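Local coordinates for protein putative mandelate racemase (Bordetella bronchiseptica, PDB 3OZY) that is of unknown function but belongs to the mandelate racemase branch of the enolase superfamily and probably acts on acid sugars through a magnesium-dependent barrel active site, at residues F226-S231 and G253-T258; N260-Y265 and D272-D277; E286-S291 and L316-A321; S293-H298 and S322-M327. One frame throughout, in Å; residues are numbered along the deposited sequence.

Contact 1: residues F226-S231 and G253-T258. With MG (magnesium ion), chain C.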
loop_
_atom_site.group_PDB
_atom_site.type_symbol
_atom_site.label_atom_id
_atom_site.label_comp_id
_atom_site.label_asym_id
_atom_site.label_seq_id
_atom_site.Cartn_x
_atom_site.Cartn_y
_atom_site.Cartn_z
ATOM N N PHE A 226 15.751 16.965 8.117
ATOM C CA PHE A 226 16.248 16.127 7.022
ATOM C C PHE A 226 15.072 15.205 6.695
ATOM O O PHE A 226 14.776 14.265 7.449
ATOM C CB PHE A 226 17.430 15.305 7.559
ATOM C CG PHE A 226 18.269 14.605 6.515
ATOM C CD1 PHE A 226 18.050 14.760 5.161
ATOM C CD2 PHE A 226 19.332 13.814 6.933
ATOM C CE1 PHE A 226 18.885 14.127 4.237
ATOM C CE2 PHE A 226 20.158 13.183 6.033
ATOM C CZ PHE A 226 19.937 13.329 4.680
ATOM N N GLU A 227 14.386 15.487 5.590
ATOM C CA GLU A 227 13.142 14.811 5.217
ATOM C C GLU A 227 13.393 13.699 4.198
ATOM O O GLU A 227 14.199 13.866 3.275
ATOM C CB GLU A 227 12.169 15.851 4.661
ATOM C CG GLU A 227 10.947 15.283 3.986
ATOM C CD GLU A 227 9.931 16.351 3.662
ATOM O OE1 GLU A 227 10.097 17.502 4.121
ATOM O OE2 GLU A 227 8.952 16.041 2.953
ATOM N N GLU A 228 12.696 12.572 4.373
ATOM C CA GLU A 228 12.899 11.372 3.553
ATOM C C GLU A 228 14.374 11.156 3.214
ATOM O O GLU A 228 14.756 11.025 2.050
ATOM C CB GLU A 228 12.030 11.386 2.287
ATOM C CG GLU A 228 10.540 11.199 2.572
ATOM C CD GLU A 228 9.783 10.741 1.343
ATOM O OE1 GLU A 228 10.165 11.150 0.221
ATOM O OE2 GLU A 228 8.816 9.962 1.483
ATOM N N PRO A 229 15.226 11.089 4.240
ATOM C CA PRO A 229 16.651 10.898 3.946
ATOM C C PRO A 229 16.917 9.546 3.286
ATOM O O PRO A 229 17.851 9.431 2.483
ATOM C CB PRO A 229 17.295 10.937 5.333
ATOM C CG PRO A 229 16.192 10.486 6.275
ATOM C CD PRO A 229 14.951 11.117 5.688
ATOM N N LEU A 230 16.097 8.544 3.617
ATOM C CA LEU A 230 16.272 7.168 3.154
ATOM C C LEU A 230 14.957 6.639 2.621
ATOM O O LEU A 230 13.904 7.246 2.809
ATOM C CB LEU A 230 16.688 6.262 4.322
ATOM C CG LEU A 230 17.913 6.705 5.124
ATOM C CD1 LEU A 230 18.025 5.892 6.405
ATOM C CD2 LEU A 230 19.184 6.569 4.297
ATOM N N SER A 231 15.018 5.480 1.980
ATOM C CA SER A 231 13.818 4.710 1.700
ATOM C C SER A 231 12.921 4.667 2.930
ATOM O O SER A 231 13.391 4.383 4.042
ATOM C CB SER A 231 14.214 3.279 1.349
ATOM O OG SER A 231 13.063 2.443 1.351
ATOM N N GLY A 253 7.145 11.062 6.185
ATOM C CA GLY A 253 5.744 10.717 6.331
ATOM C C GLY A 253 4.840 10.856 5.128
ATOM O O GLY A 253 3.748 10.287 5.139
ATOM N N GLU A 254 5.251 11.582 4.094
ATOM C CA GLU A 254 4.360 11.721 2.943
ATOM C C GLU A 254 4.082 10.381 2.267
ATOM O O GLU A 254 3.051 10.218 1.617
ATOM C CB GLU A 254 4.883 12.732 1.935
ATOM C CG GLU A 254 5.996 12.224 1.067
ATOM C CD GLU A 254 6.709 13.357 0.384
ATOM O OE1 GLU A 254 6.798 13.347 -0.856
ATOM O OE2 GLU A 254 7.165 14.260 1.100
ATOM N N ASN A 255 4.987 9.419 2.430
ATOM C CA ASN A 255 4.831 8.129 1.771
ATOM C C ASN A 255 4.605 6.966 2.736
ATOM O O ASN A 255 4.691 5.803 2.348
ATOM C CB ASN A 255 5.998 7.886 0.807
ATOM C CG ASN A 255 5.908 8.778 -0.411
ATOM O OD1 ASN A 255 4.873 8.817 -1.083
ATOM N ND2 ASN A 255 6.968 9.525 -0.685
ATOM N N LEU A 256 4.287 7.308 3.982
ATOM C CA LEU A 256 3.886 6.346 5.010
ATOM C C LEU A 256 2.405 6.529 5.272
ATOM O O LEU A 256 1.891 7.641 5.220
ATOM C CB LEU A 256 4.670 6.590 6.298
ATOM C CG LEU A 256 6.169 6.351 6.202
ATOM C CD1 LEU A 256 6.829 6.865 7.472
ATOM C CD2 LEU A 256 6.452 4.873 6.000
ATOM N N TYR A 257 1.714 5.429 5.550
ATOM C CA TYR A 257 0.257 5.427 5.596
ATOM C C TYR A 257 -0.296 4.906 6.915
ATOM O O TYR A 257 0.132 3.855 7.404
ATOM C CB TYR A 257 -0.292 4.580 4.444
ATOM C CG TYR A 257 0.015 5.178 3.091
ATOM C CD1 TYR A 257 -0.879 6.056 2.480
ATOM C CD2 TYR A 257 1.201 4.877 2.418
ATOM C CE1 TYR A 257 -0.599 6.618 1.251
ATOM C CE2 TYR A 257 1.492 5.446 1.182
ATOM C CZ TYR A 257 0.582 6.312 0.604
ATOM O OH TYR A 257 0.830 6.897 -0.623
ATOM N N THR A 258 -1.283 5.630 7.443
ATOM C CA THR A 258 -1.986 5.328 8.700
ATOM C C THR A 258 -1.106 5.509 9.924
ATOM O O THR A 258 0.127 5.559 9.842
ATOM C CB THR A 258 -2.629 3.905 8.763
ATOM O OG1 THR A 258 -1.637 2.935 9.136
ATOM C CG2 THR A 258 -3.316 3.527 7.450
HETATM MG MG MG C . 8.821 15.611 0.754
HETATM O O HOH W 1 7.540 9.499 3.753
HETATM O O HOH W 2 10.098 13.821 0.417
HETATM O O HOH W 3 8.472 15.241 -1.565
HETATM O O HOH W 4 7.536 17.567 0.390
#
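Two carboxylates that share a magnesium ion, Glu227 and Glu254, make this a metal-site contact at the C-terminal ends of neighbouring parallel barrel strands, 225-227 and 249-252. With Asp201 from the end of strand 197-201 they form the acidic metal triad of the enolase superfamily's beta-alpha barrel. Glu227 OE2 and Glu254 OE2 each lie 2.2 Å from the magnesium ion. The same two oxygens are 3.1 Å apart without being hydrogen-bonded, since both coordinate the ion; the cation between them probably offsets their charge, and their carboxylate planes stand steeply inclined to each other as they converge on it. Three waters and Asp201 complete the six ligands. Glu227 gets there on an extended chain, and its second oxygen, OE1, is held by a salt bridge to Lys171 and a hydrogen bond from Gln275.

Glu228 forms a second shell behind the metal. Its carboxylate stacks on that of Glu254, the planes 24° apart, with Glu228 OE1 and Glu254 OE1 4.2 Å from each other. One water, a magnesium ligand, donates to Glu228 OE1 at 2.7 Å, while another donates to Glu254 OE1. A further water gives a proton to Glu228 OE2 and accepts one from the backbone N of Asn255, bridging the segments through the type I turn Gly253-Leu256. Across the contact, Asn255 ND2 donates to the syn lone pair of Glu228 OE2 at 2.9 Å, with an N-H...O angle of 151° and the acceptor 18° out of the amide plane.

Contact 2: residues N260-Y265 and D272-D277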
loop_
_atom_site.group_PDB
_atom_site.type_symbol
_atom_site.label_atom_id
_atom_site.label_comp_id
_atom_site.label_asym_id
_atom_site.label_seq_id
_atom_site.Cartn_x
_atom_site.Cartn_y
_atom_site.Cartn_z
ATOM N N ASN A 260 -0.431 3.347 11.930
ATOM C CA ASN A 260 0.364 2.138 12.143
ATOM C C ASN A 260 1.807 2.305 11.683
ATOM O O ASN A 260 2.738 1.815 12.324
ATOM C CB ASN A 260 -0.273 0.955 11.418
ATOM C CG ASN A 260 -1.706 0.747 11.817
ATOM O OD1 ASN A 260 -2.631 0.891 11.005
ATOM N ND2 ASN A 260 -1.910 0.424 13.078
ATOM N N ALA A 261 1.997 2.998 10.563
ATOM C CA ALA A 261 3.344 3.235 10.050
ATOM C C ALA A 261 4.143 4.072 11.039
ATOM O O ALA A 261 5.297 3.772 11.358
ATOM C CB ALA A 261 3.284 3.948 8.700
ATOM N N PHE A 262 3.515 5.135 11.531
ATOM C CA PHE A 262 4.202 6.051 12.433
ATOM C C PHE A 262 4.484 5.418 13.793
ATOM O O PHE A 262 5.515 5.688 14.403
ATOM C CB PHE A 262 3.458 7.388 12.508
ATOM C CG PHE A 262 3.403 8.078 11.180
ATOM C CD1 PHE A 262 4.476 8.832 10.729
ATOM C CD2 PHE A 262 2.328 7.883 10.335
ATOM C CE1 PHE A 262 4.442 9.438 9.471
ATOM C CE2 PHE A 262 2.290 8.464 9.075
ATOM C CZ PHE A 262 3.353 9.248 8.636
ATOM N N ASN A 263 3.586 4.548 14.246
ATOM C CA ASN A 263 3.814 3.810 15.482
ATOM C C ASN A 263 5.065 2.948 15.357
ATOM O O ASN A 263 5.881 2.881 16.276
ATOM C CB ASN A 263 2.594 2.957 15.822
ATOM C CG ASN A 263 2.814 2.095 17.050
ATOM O OD1 ASN A 263 2.871 0.862 16.954
ATOM N ND2 ASN A 263 2.943 2.732 18.200
ATOM N N ASP A 264 5.243 2.315 14.204
ATOM C CA ASP A 264 6.446 1.514 13.998
ATOM C C ASP A 264 7.711 2.370 14.047
ATOM O O ASP A 264 8.718 1.951 14.602
ATOM C CB ASP A 264 6.378 0.737 12.685
ATOM C CG ASP A 264 5.497 -0.484 12.777
ATOM O OD1 ASP A 264 5.242 -0.960 13.902
ATOM O OD2 ASP A 264 5.070 -0.972 11.720
ATOM N N TYR A 265 7.676 3.562 13.451
ATOM C CA TYR A 265 8.827 4.452 13.551
ATOM C C TYR A 265 9.077 4.881 14.990
ATOM O O TYR A 265 10.214 4.868 15.453
ATOM C CB TYR A 265 8.663 5.670 12.630
ATOM C CG TYR A 265 9.212 5.476 11.236
ATOM C CD1 TYR A 265 8.525 4.722 10.290
ATOM C CD2 TYR A 265 10.410 6.063 10.866
ATOM C CE1 TYR A 265 9.036 4.545 9.018
ATOM C CE2 TYR A 265 10.929 5.895 9.598
ATOM C CZ TYR A 265 10.236 5.142 8.675
ATOM O OH TYR A 265 10.771 4.988 7.411
ATOM N N ASP A 272 11.724 12.072 14.339
ATOM C CA ASP A 272 11.536 13.305 15.107
ATOM C C ASP A 272 10.278 14.053 14.685
ATOM O O ASP A 272 9.572 14.626 15.518
ATOM C CB ASP A 272 12.740 14.237 14.946
ATOM C CG ASP A 272 13.995 13.680 15.568
ATOM O OD1 ASP A 272 13.989 13.378 16.783
ATOM O OD2 ASP A 272 14.983 13.542 14.822
ATOM N N VAL A 273 10.028 14.077 13.377
ATOM C CA VAL A 273 8.913 14.825 12.807
ATOM C C VAL A 273 8.088 13.888 11.936
ATOM O O VAL A 273 8.575 13.374 10.923
ATOM C CB VAL A 273 9.408 16.018 11.969
ATOM C CG1 VAL A 273 8.249 16.673 11.225
ATOM C CG2 VAL A 273 10.143 17.032 12.844
ATOM N N LEU A 274 6.845 13.660 12.358
ATOM C CA LEU A 274 5.902 12.855 11.592
ATOM C C LEU A 274 5.247 13.761 10.565
ATOM O O LEU A 274 4.728 14.815 10.922
ATOM C CB LEU A 274 4.837 12.257 12.510
ATOM C CG LEU A 274 5.247 11.164 13.499
ATOM C CD1 LEU A 274 6.166 11.700 14.606
ATOM C CD2 LEU A 274 3.988 10.563 14.091
ATOM N N GLN A 275 5.250 13.348 9.301
ATOM C CA GLN A 275 4.750 14.222 8.240
ATOM C C GLN A 275 3.484 13.702 7.567
ATOM O O GLN A 275 3.169 14.068 6.435
ATOM C CB GLN A 275 5.847 14.503 7.222
ATOM C CG GLN A 275 7.071 15.171 7.833
ATOM C CD GLN A 275 8.092 15.499 6.782
ATOM O OE1 GLN A 275 8.656 14.605 6.149
ATOM N NE2 GLN A 275 8.332 16.790 6.573
ATOM N N ALA A 276 2.737 12.875 8.291
ATOM C CA ALA A 276 1.453 12.375 7.797
ATOM C C ALA A 276 0.593 13.514 7.247
ATOM O O ALA A 276 0.332 14.496 7.940
ATOM C CB ALA A 276 0.709 11.654 8.905
ATOM N N ASP A 277 0.153 13.349 6.005
ATOM C CA ASP A 277 -0.648 14.327 5.277
ATOM C C ASP A 277 -2.108 13.898 5.406
ATOM O O ASP A 277 -2.450 12.749 5.116
ATOM C CB ASP A 277 -0.176 14.281 3.809
ATOM C CG ASP A 277 -0.875 15.276 2.886
ATOM O OD1 ASP A 277 -2.008 15.715 3.152
ATOM O OD2 ASP A 277 -0.277 15.584 1.822
#
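The Phe262 ring is the flat group here, and Leu274, Gln275 and Ala276 meet it obliquely. Leu274 approaches the CD1 side, where its CG lies 3.7 Å from Phe262 CD1. At the far end of the ring, Ala276 CB is 3.6 Å from both Phe262 CE2 and Phe262 CZ, and between these two the backbone N of Gln275 comes to 4.0 Å from Phe262 CE1. The ring therefore runs along the backbone from 274 to 276. Phe262 CG is anti to its own carbonyl carbon (chi1 -62°), which projects the ring from helix 258-267 toward strand 273-274. This is the helix-to-strand packing of the beta-alpha-beta unit 249-252, 258-267, 273-274 in the barrel, with the helix laid against the outside of the sheet. The side chains of Leu274 and Phe262 lie alongside one another but run in opposite senses, bringing Leu274 CD2 back to within 3.6 Å of Phe262 CB. Ile290 of helix 284-296 packs on Phe262, Leu274 and Ala276 alike. The CB of Gln275 points away from the helix, and its amide belongs to the surroundings of the metal site.

Contact 3: residues E286-S291 and L316-A321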
loop_
_atom_site.group_PDB
_atom_site.type_symbol
_atom_site.label_atom_id
_atom_site.label_comp_id
_atom_site.label_asym_id
_atom_site.label_seq_id
_atom_site.Cartn_x
_atom_site.Cartn_y
_atom_site.Cartn_z
ATOM N N GLU A 286 -7.639 10.463 10.377
ATOM C CA GLU A 286 -6.414 9.742 10.689
ATOM C C GLU A 286 -5.268 10.686 11.086
ATOM O O GLU A 286 -4.510 10.398 12.019
ATOM C CB GLU A 286 -6.023 8.843 9.515
ATOM C CG GLU A 286 -4.914 7.838 9.832
ATOM C CD GLU A 286 -5.347 6.730 10.783
ATOM O OE1 GLU A 286 -6.521 6.697 11.218
ATOM O OE2 GLU A 286 -4.489 5.886 11.113
ATOM N N ALA A 287 -5.141 11.819 10.402
ATOM C CA ALA A 287 -4.106 12.785 10.763
ATOM C C ALA A 287 -4.285 13.303 12.190
ATOM O O ALA A 287 -3.300 13.544 12.890
ATOM C CB ALA A 287 -4.081 13.949 9.773
ATOM N N LEU A 288 -5.532 13.480 12.624
ATOM C CA LEU A 288 -5.799 13.894 13.999
ATOM C C LEU A 288 -5.179 12.915 14.988
ATOM O O LEU A 288 -4.563 13.320 15.986
ATOM C CB LEU A 288 -7.300 13.982 14.266
ATOM C CG LEU A 288 -8.007 15.198 13.676
ATOM C CD1 LEU A 288 -9.509 15.004 13.816
ATOM C CD2 LEU A 288 -7.554 16.474 14.376
ATOM N N ALA A 289 -5.349 11.627 14.718
ATOM C CA ALA A 289 -4.841 10.594 15.610
ATOM C C ALA A 289 -3.315 10.579 15.575
ATOM O O ALA A 289 -2.661 10.407 16.606
ATOM C CB ALA A 289 -5.392 9.247 15.199
ATOM N N ILE A 290 -2.742 10.762 14.389
ATOM C CA ILE A 290 -1.290 10.753 14.242
ATOM C C ILE A 290 -0.667 11.951 14.952
ATOM O O ILE A 290 0.354 11.816 15.630
ATOM C CB ILE A 290 -0.881 10.673 12.756
ATOM C CG1 ILE A 290 -1.333 9.337 12.173
ATOM C CG2 ILE A 290 0.628 10.817 12.610
ATOM C CD1 ILE A 290 -1.292 9.288 10.659
ATOM N N SER A 291 -1.290 13.121 14.827
ATOM C CA SER A 291 -0.794 14.317 15.499
ATOM C C SER A 291 -0.779 14.122 17.015
ATOM O O SER A 291 0.178 14.485 17.705
ATOM C CB SER A 291 -1.660 15.518 15.112
ATOM O OG SER A 291 -1.290 16.670 15.846
ATOM N N LEU A 316 -4.094 22.637 6.916
ATOM C CA LEU A 316 -3.966 23.893 7.644
ATOM C C LEU A 316 -4.985 24.020 8.782
ATOM O O LEU A 316 -4.666 24.564 9.838
ATOM C CB LEU A 316 -4.069 25.072 6.681
ATOM C CG LEU A 316 -3.778 26.436 7.294
ATOM C CD1 LEU A 316 -2.446 26.428 8.048
ATOM C CD2 LEU A 316 -3.783 27.486 6.191
ATOM N N HIS A 317 -6.209 23.542 8.568
ATOM C CA HIS A 317 -7.184 23.538 9.657
ATOM C C HIS A 317 -6.641 22.772 10.857
ATOM O O HIS A 317 -6.754 23.216 12.004
ATOM C CB HIS A 317 -8.516 22.927 9.204
ATOM C CG HIS A 317 -9.355 23.862 8.395
ATOM N ND1 HIS A 317 -10.211 24.774 8.974
ATOM C CD2 HIS A 317 -9.449 24.049 7.057
ATOM C CE1 HIS A 317 -10.808 25.476 8.023
ATOM N NE2 HIS A 317 -10.360 25.058 6.852
ATOM N N LEU A 318 -6.045 21.613 10.589
ATOM C CA LEU A 318 -5.520 20.790 11.672
ATOM C C LEU A 318 -4.301 21.429 12.319
ATOM O O LEU A 318 -4.174 21.446 13.542
ATOM C CB LEU A 318 -5.159 19.394 11.174
ATOM C CG LEU A 318 -6.332 18.427 11.078
ATOM C CD1 LEU A 318 -7.422 18.924 10.126
ATOM C CD2 LEU A 318 -5.837 17.051 10.654
ATOM N N VAL A 319 -3.395 21.949 11.496
ATOM C CA VAL A 319 -2.189 22.578 12.016
ATOM C C VAL A 319 -2.528 23.790 12.881
ATOM O O VAL A 319 -1.946 23.981 13.952
ATOM C CB VAL A 319 -1.229 22.947 10.871
ATOM C CG1 VAL A 319 -0.106 23.864 11.349
ATOM C CG2 VAL A 319 -0.681 21.665 10.246
ATOM N N ALA A 320 -3.484 24.597 12.430
ATOM C CA ALA A 320 -3.885 25.771 13.205
ATOM C C ALA A 320 -4.401 25.385 14.598
ATOM O O ALA A 320 -4.216 26.130 15.568
ATOM C CB ALA A 320 -4.937 26.560 12.444
ATOM N N ALA A 321 -5.042 24.223 14.678
ATOM C CA ALA A 321 -5.652 23.740 15.919
ATOM C C ALA A 321 -4.682 22.980 16.822
ATOM O O ALA A 321 -4.993 22.709 17.984
ATOM C CB ALA A 321 -6.858 22.859 15.593
#
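Ala287 and Leu288, consecutive residues of helix 284-296, meet a single side chain, Leu318, on helix 309-321. Both helices belong to the outer layer of the beta-alpha barrel and follow each other in the chain, with strand 300-301 between them. Segment 286-291 begins with Glu286, whose CB points away from the partner helix and whose carboxylate forms a salt bridge with Arg259 of helix 258-267. At Ala287 the first touch occurs: its CB points toward the other helix and lies 3.7 Å from Leu318 CD2. The short methyl adds little bulk there, and one Leu318 branch reaches close to the 287-288 backbone, Leu318 CD2 being 4.1 Å from Leu288 N. Next comes Leu288, whose side chain crosses that of Leu318 at about a right angle. Its CD2 is 4.0 Å from Leu318 CG, and its CG is 4.2 Å from Leu318 CD2, so the Leu318 branch sits between the alanine methyl and the leucine fork. A chi1 of -82° at Leu318 helps carry its CD2 toward Ala287 CB. The nearest alpha carbons, those of Leu288 and Leu318, are 7.3 Å apart. Further along, Ile290 turns toward helix 258-267, packing on Phe262. Trp301 of strand 300-301 underlies the pair, touching both Ala287 and Leu318. No hydrogen bond or salt bridge joins the two segments: they bury 114 Å² almost wholly through aliphatic side chains, consistent with shape and exclusion of water, rather than directed polar bonds, holding the helices together here.

Contact 4: residues S293-H298 and S322-M327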
loop_
_atom_site.group_PDB
_atom_site.type_symbol
_atom_site.label_atom_id
_atom_site.label_comp_id
_atom_site.label_asym_id
_atom_site.label_seq_id
_atom_site.Cartn_x
_atom_site.Cartn_y
_atom_site.Cartn_z
ATOM N N SER A 293 -0.672 11.242 18.619
ATOM C CA SER A 293 0.313 10.221 18.960
ATOM C C SER A 293 1.736 10.774 18.937
ATOM O O SER A 293 2.576 10.362 19.739
ATOM C CB SER A 293 0.181 9.014 18.032
ATOM O OG SER A 293 -1.146 8.513 18.086
ATOM N N ALA A 294 2.015 11.702 18.023
ATOM C CA ALA A 294 3.311 12.371 18.003
ATOM C C ALA A 294 3.514 13.134 19.309
ATOM O O ALA A 294 4.563 13.026 19.945
ATOM C CB ALA A 294 3.421 13.310 16.817
ATOM N N ALA A 295 2.506 13.894 19.722
ATOM C CA ALA A 295 2.626 14.699 20.934
ATOM C C ALA A 295 2.835 13.818 22.175
ATOM O O ALA A 295 3.642 14.138 23.049
ATOM C CB ALA A 295 1.406 15.601 21.107
ATOM N N SER A 296 2.106 12.710 22.247
ATOM C CA SER A 296 2.266 11.778 23.362
ATOM C C SER A 296 3.698 11.294 23.496
ATOM O O SER A 296 4.196 11.098 24.606
ATOM C CB SER A 296 1.348 10.577 23.186
ATOM O OG SER A 296 0.022 10.951 23.465
ATOM N N ALA A 297 4.357 11.106 22.358
ATOM C CA ALA A 297 5.731 10.611 22.341
ATOM C C ALA A 297 6.770 11.721 22.419
ATOM O O ALA A 297 7.970 11.454 22.289
ATOM C CB ALA A 297 5.956 9.772 21.080
ATOM N N HIS A 298 6.321 12.961 22.612
ATOM C CA HIS A 298 7.212 14.123 22.701
ATOM C C HIS A 298 7.928 14.377 21.379
ATOM O O HIS A 298 9.074 14.834 21.355
ATOM C CB HIS A 298 8.195 13.978 23.870
ATOM C CG HIS A 298 7.509 13.747 25.173
ATOM N ND1 HIS A 298 7.041 14.783 25.948
ATOM C CD2 HIS A 298 7.144 12.605 25.802
ATOM C CE1 HIS A 298 6.454 14.291 27.024
ATOM N NE2 HIS A 298 6.491 12.973 26.953
ATOM N N SER A 322 -3.506 22.655 16.289
ATOM C CA SER A 322 -2.552 21.796 16.988
ATOM C C SER A 322 -1.449 22.563 17.717
ATOM O O SER A 322 -0.897 23.524 17.183
ATOM C CB SER A 322 -1.909 20.821 16.000
ATOM O OG SER A 322 -0.788 20.187 16.598
ATOM N N PRO A 323 -1.103 22.124 18.938
ATOM C CA PRO A 323 -0.014 22.755 19.693
ATOM C C PRO A 323 1.386 22.450 19.149
ATOM O O PRO A 323 2.365 22.993 19.656
ATOM C CB PRO A 323 -0.164 22.143 21.092
ATOM C CG PRO A 323 -0.775 20.827 20.839
ATOM C CD PRO A 323 -1.780 21.088 19.735
ATOM N N HIS A 324 1.508 21.615 18.127
ATOM C CA HIS A 324 2.830 21.371 17.560
ATOM C C HIS A 324 3.435 22.655 17.012
ATOM O O HIS A 324 2.713 23.496 16.490
ATOM C CB HIS A 324 2.753 20.343 16.437
ATOM C CG HIS A 324 2.487 18.953 16.916
ATOM N ND1 HIS A 324 3.401 18.246 17.667
ATOM C CD2 HIS A 324 1.409 18.149 16.767
ATOM C CE1 HIS A 324 2.896 17.058 17.958
ATOM N NE2 HIS A 324 1.686 16.977 17.432
ATOM N N PRO A 325 4.770 22.796 17.100
ATOM C CA PRO A 325 5.410 23.974 16.502
ATOM C C PRO A 325 5.073 24.021 15.023
ATOM O O PRO A 325 5.112 22.996 14.340
ATOM C CB PRO A 325 6.908 23.696 16.666
ATOM C CG PRO A 325 7.015 22.574 17.652
ATOM C CD PRO A 325 5.747 21.790 17.557
ATOM N N ALA A 326 4.747 25.198 14.516
ATOM C CA ALA A 326 4.331 25.315 13.123
ATOM C C ALA A 326 5.514 25.328 12.160
ATOM O O ALA A 326 6.468 26.080 12.354
ATOM C CB ALA A 326 3.491 26.572 12.930
ATOM N N MET A 327 5.441 24.495 11.129
ATOM C CA MET A 327 6.411 24.526 10.041
ATOM C C MET A 327 5.632 24.038 8.828
ATOM O O MET A 327 5.758 22.887 8.394
ATOM C CB MET A 327 7.623 23.641 10.356
ATOM C CG MET A 327 8.761 23.723 9.327
ATOM S SD MET A 327 9.350 25.396 8.971
ATOM C CE MET A 327 10.255 25.745 10.476
#
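A Schellman motif closes the C-terminal end of helix 284-296, and the last turn before it packs against the loop that leads from helix 309-321 into strand 328-331 of the barrel. His298, with a positive phi of 65°, is the C-prime residue of the motif: its backbone N bonds to Ala295 O at 3.0 Å, and Leu299 N bonds to Ala294 O. The contact itself rests on one ring. His324 comes up to the helix with its CE1 and NE2 side: CE1 is 4.0 Å from Ala294 CB and 3.8 Å from Ala295 CB. The first of these methyls lies obliquely to the imidazole. A chi1 of -72°, with CG beside the backbone N, lets His324 extend from the loop to the helix.

The polar end of the ring is fixed from the same helix: NE2 hydrogen-bonds to the backbone oxygen of Ser291, one turn before Ala294 and Ala295. That bond implies a proton on NE2, and it probably fixes how the imidazole is turned against the two alanines. Trp301 of strand 300-301 touches both His324 and Ala294, placing the ring in the layer between helix and barrel. On the loop side an ST turn holds the backbone that carries the histidine, with His324 N donating to Ser322 OG at 3.1 Å and a nearly straight N-H...O angle of 169°. His324 O also accepts a hydrogen bond from His135 NE2, tying the loop to the segment before strand 139-146. At the nearest approach, His324 CE1 lies 3.6 Å from Ala295 N, which sits at the ring edge, close to its plane.

From the N terminus, contact 1 closes the loop from strand 225-227 to the turn after strand 249-252, carrying helix 235-242 between its ends. Contact 2 follows in series, closing the short loop between helix 258-267 and strand 273-274; Gly253 CA lies 3.6 Å from Phe262 CE1, joining the two. Contacts 3 and 4 come later and cross, since segments 286-291 and 293-298 lie in order on helix 284-296 and pair with 316-321 and 322-327. Their shared helix also packs on contact 2, with Ile290 CD1 3.6 Å from Ala276 CB. Contact 1 thus holds the metal end of the barrel, while contacts 3 and 4 join helix 284-296 to helix 309-321 and the loop after it.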